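Local coordinates for protein alkyl hydroperoxide reductase AhpD (Deinococcus radiodurans R1, PDB 6K40) that probably reduces peroxides as an antioxidant enzyme of the AhpD-like, carboxymuconolactone decarboxylase family, at residues R13-A18 / L184-N189. Sequence-based numbering, arbitrary orientation.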
loop_
_atom_site.group_PDB
_atom_site.type_symbol
_atom_site.label_atom_id
_atom_site.label_comp_id
_atom_site.label_asym_id
_atom_site.label_seq_id
_atom_site.Cartn_x
_atom_site.Cartn_y
_atom_site.Cartn_z
ATOM N N ARG A 13 -8.372 18.683 -9.160
ATOM C CA ARG A 13 -8.344 19.373 -7.869
ATOM C C ARG A 13 -7.091 18.959 -7.108
ATOM O O ARG A 13 -7.060 17.942 -6.414
ATOM C CB ARG A 13 -9.608 19.092 -7.071
ATOM C CG ARG A 13 -9.762 20.018 -5.884
ATOM C CD ARG A 13 -11.126 19.891 -5.238
ATOM N NE ARG A 13 -11.293 20.870 -4.171
ATOM C CZ ARG A 13 -11.851 20.604 -2.996
ATOM N NH1 ARG A 13 -12.301 19.382 -2.738
ATOM N NH2 ARG A 13 -11.959 21.557 -2.081
ATOM N N LEU A 14 -6.035 19.759 -7.259
ATOM C CA LEU A 14 -4.746 19.458 -6.649
ATOM C C LEU A 14 -4.727 19.649 -5.135
ATOM O O LEU A 14 -3.825 19.123 -4.474
ATOM C CB LEU A 14 -3.657 20.319 -7.293
ATOM C CG LEU A 14 -3.452 20.119 -8.798
ATOM C CD1 LEU A 14 -2.168 20.792 -9.267
ATOM C CD2 LEU A 14 -3.446 18.639 -9.160
ATOM N N SER A 15 -5.666 20.404 -4.569
ATOM C CA SER A 15 -5.565 20.749 -3.156
ATOM C C SER A 15 -6.939 21.105 -2.607
ATOM O O SER A 15 -7.855 21.457 -3.353
ATOM C CB SER A 15 -4.586 21.908 -2.941
ATOM O OG SER A 15 -4.738 22.481 -1.654
ATOM N N PHE A 16 -7.068 21.002 -1.280
ATOM C CA PHE A 16 -8.230 21.538 -0.583
ATOM C C PHE A 16 -8.171 23.050 -0.433
ATOM O O PHE A 16 -9.187 23.663 -0.088
ATOM C CB PHE A 16 -8.359 20.916 0.812
ATOM C CG PHE A 16 -8.701 19.455 0.807
ATOM C CD1 PHE A 16 -9.387 18.889 -0.254
ATOM C CD2 PHE A 16 -8.334 18.646 1.874
ATOM C CE1 PHE A 16 -9.702 17.541 -0.251
ATOM C CE2 PHE A 16 -8.646 17.297 1.883
ATOM C CZ PHE A 16 -9.330 16.744 0.820
ATOM N N LEU A 17 -7.015 23.659 -0.667
ATOM C CA LEU A 17 -6.847 25.100 -0.601
ATOM C C LEU A 17 -6.631 25.647 -2.005
ATOM O O LEU A 17 -6.491 24.897 -2.978
ATOM C CB LEU A 17 -5.669 25.477 0.303
ATOM C CG LEU A 17 -5.618 24.842 1.694
ATOM C CD1 LEU A 17 -4.406 25.347 2.463
ATOM C CD2 LEU A 17 -6.900 25.115 2.467
ATOM N N ALA A 18 -6.585 26.973 -2.095
ATOM C CA ALA A 18 -6.305 27.619 -3.368
ATOM C C ALA A 18 -4.907 27.256 -3.843
ATOM O O ALA A 18 -3.979 27.095 -3.043
ATOM C CB ALA A 18 -6.443 29.137 -3.238
ATOM N N LEU A 184 -4.170 18.445 3.403
ATOM C CA LEU A 184 -4.567 19.387 2.366
ATOM C C LEU A 184 -4.983 18.713 1.060
ATOM O O LEU A 184 -5.206 19.409 0.062
ATOM C CB LEU A 184 -3.440 20.383 2.116
ATOM C CG LEU A 184 -3.017 21.139 3.375
ATOM C CD1 LEU A 184 -1.848 22.046 3.072
ATOM C CD2 LEU A 184 -4.185 21.927 3.948
ATOM N N GLY A 185 -5.114 17.391 1.049
ATOM C CA GLY A 185 -5.657 16.691 -0.106
ATOM C C GLY A 185 -4.818 16.747 -1.365
ATOM O O GLY A 185 -5.367 16.910 -2.462
ATOM N N PHE A 186 -3.502 16.590 -1.242
ATOM C CA PHE A 186 -2.635 16.590 -2.410
ATOM C C PHE A 186 -2.809 15.297 -3.205
ATOM O O PHE A 186 -3.068 14.226 -2.648
ATOM C CB PHE A 186 -1.173 16.765 -1.991
ATOM C CG PHE A 186 -0.867 18.110 -1.378
ATOM C CD1 PHE A 186 -1.837 19.102 -1.314
ATOM C CD2 PHE A 186 0.393 18.379 -0.866
ATOM C CE1 PHE A 186 -1.556 20.333 -0.749
ATOM C CE2 PHE A 186 0.682 19.609 -0.302
ATOM C CZ PHE A 186 -0.293 20.589 -0.247
ATOM N N VAL A 187 -2.678 15.408 -4.523
ATOM C CA VAL A 187 -2.926 14.308 -5.446
ATOM C C VAL A 187 -1.648 14.040 -6.230
ATOM O O VAL A 187 -1.110 14.961 -6.846
ATOM C CB VAL A 187 -4.089 14.603 -6.409
ATOM C CG1 VAL A 187 -4.379 13.391 -7.278
ATOM C CG2 VAL A 187 -5.325 15.021 -5.630
ATOM N N PRO A 188 -1.139 12.809 -6.248
ATOM C CA PRO A 188 0.081 12.528 -7.015
ATOM C C PRO A 188 -0.176 12.552 -8.513
ATOM O O PRO A 188 -1.258 12.194 -8.988
ATOM C CB PRO A 188 0.483 11.127 -6.542
ATOM C CG PRO A 188 -0.790 10.500 -6.101
ATOM C CD PRO A 188 -1.672 11.608 -5.582
ATOM N N ASN A 189 0.842 12.977 -9.255
ATOM C CA ASN A 189 0.740 13.031 -10.707
ATOM C C ASN A 189 0.533 11.629 -11.276
ATOM O O ASN A 189 1.083 10.655 -10.745
ATOM C CB ASN A 189 1.999 13.654 -11.317
ATOM C CG ASN A 189 2.256 15.062 -10.819
ATOM O OD1 ASN A 189 2.654 15.264 -9.673
ATOM N ND2 ASN A 189 2.036 16.044 -11.684
HETATM O O HOH W 1 -1.754 18.139 -5.388
#
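The ring of Phe-16 lies against Gly-185, whose CA sits over one face, offset toward the rim, in a CH-pi contact 3.8 Å from the ring centroid and 16° off its normal. Glycine suits this place twice: a beta carbon would run into Phe-16 CZ, and the backbone has positive phi. Phe-16 CG, anti to its own carbonyl carbon (chi1 -68°), is set beside the Leu-184 carbonyl, and the far side of the ring, CE2 and CZ, reaches Gly-185 CA. Within 13-18, Phe-16 CD1 lies over one face of the Arg-13 guanidinium, offset toward its rim. The Phe-186 ring is met at its edge, where Ser-15 OG lies in the ring plane 3.9 Å from CE1; Ala-49 of helix 45-49 and Val-180 of helix 161-184 also pack against this buried ring.

In this all-helical AhpD-like chain, Gly-185 is where helix 161-184 gives up helical geometry, and the N-terminal loop docks on that exit. Phe-16 N donates to Leu-184 O (2.8 Å, 168° at the hydrogen), approaching 34° out of the carbonyl plane. Ser-15 suits the adjoining bend because its hydroxyl, one carbon from CA and anti to the backbone N, accepts from Leu-17 N at 2.7 Å, forming an ST turn. Leu-17 and Leu-184 cross obliquely; leucine's terminal methyls carry the contact beyond the backbone, CD1 against CD2 at 3.7 Å.

Farther along, Leu-14 O receives a nearly straight CA-H...O contact from Phe-186 CA at 3.5 Å. A water links the same carbonyl to Val-187 N, accepting from that amide at 3.0 Å and donating to Leu-14 O. Beta-branching puts Val-187 CG2 beside the backbone N, close to the main chain, where it abuts Arg-13 O, while Val-187 O accepts from Asn-45 ND2.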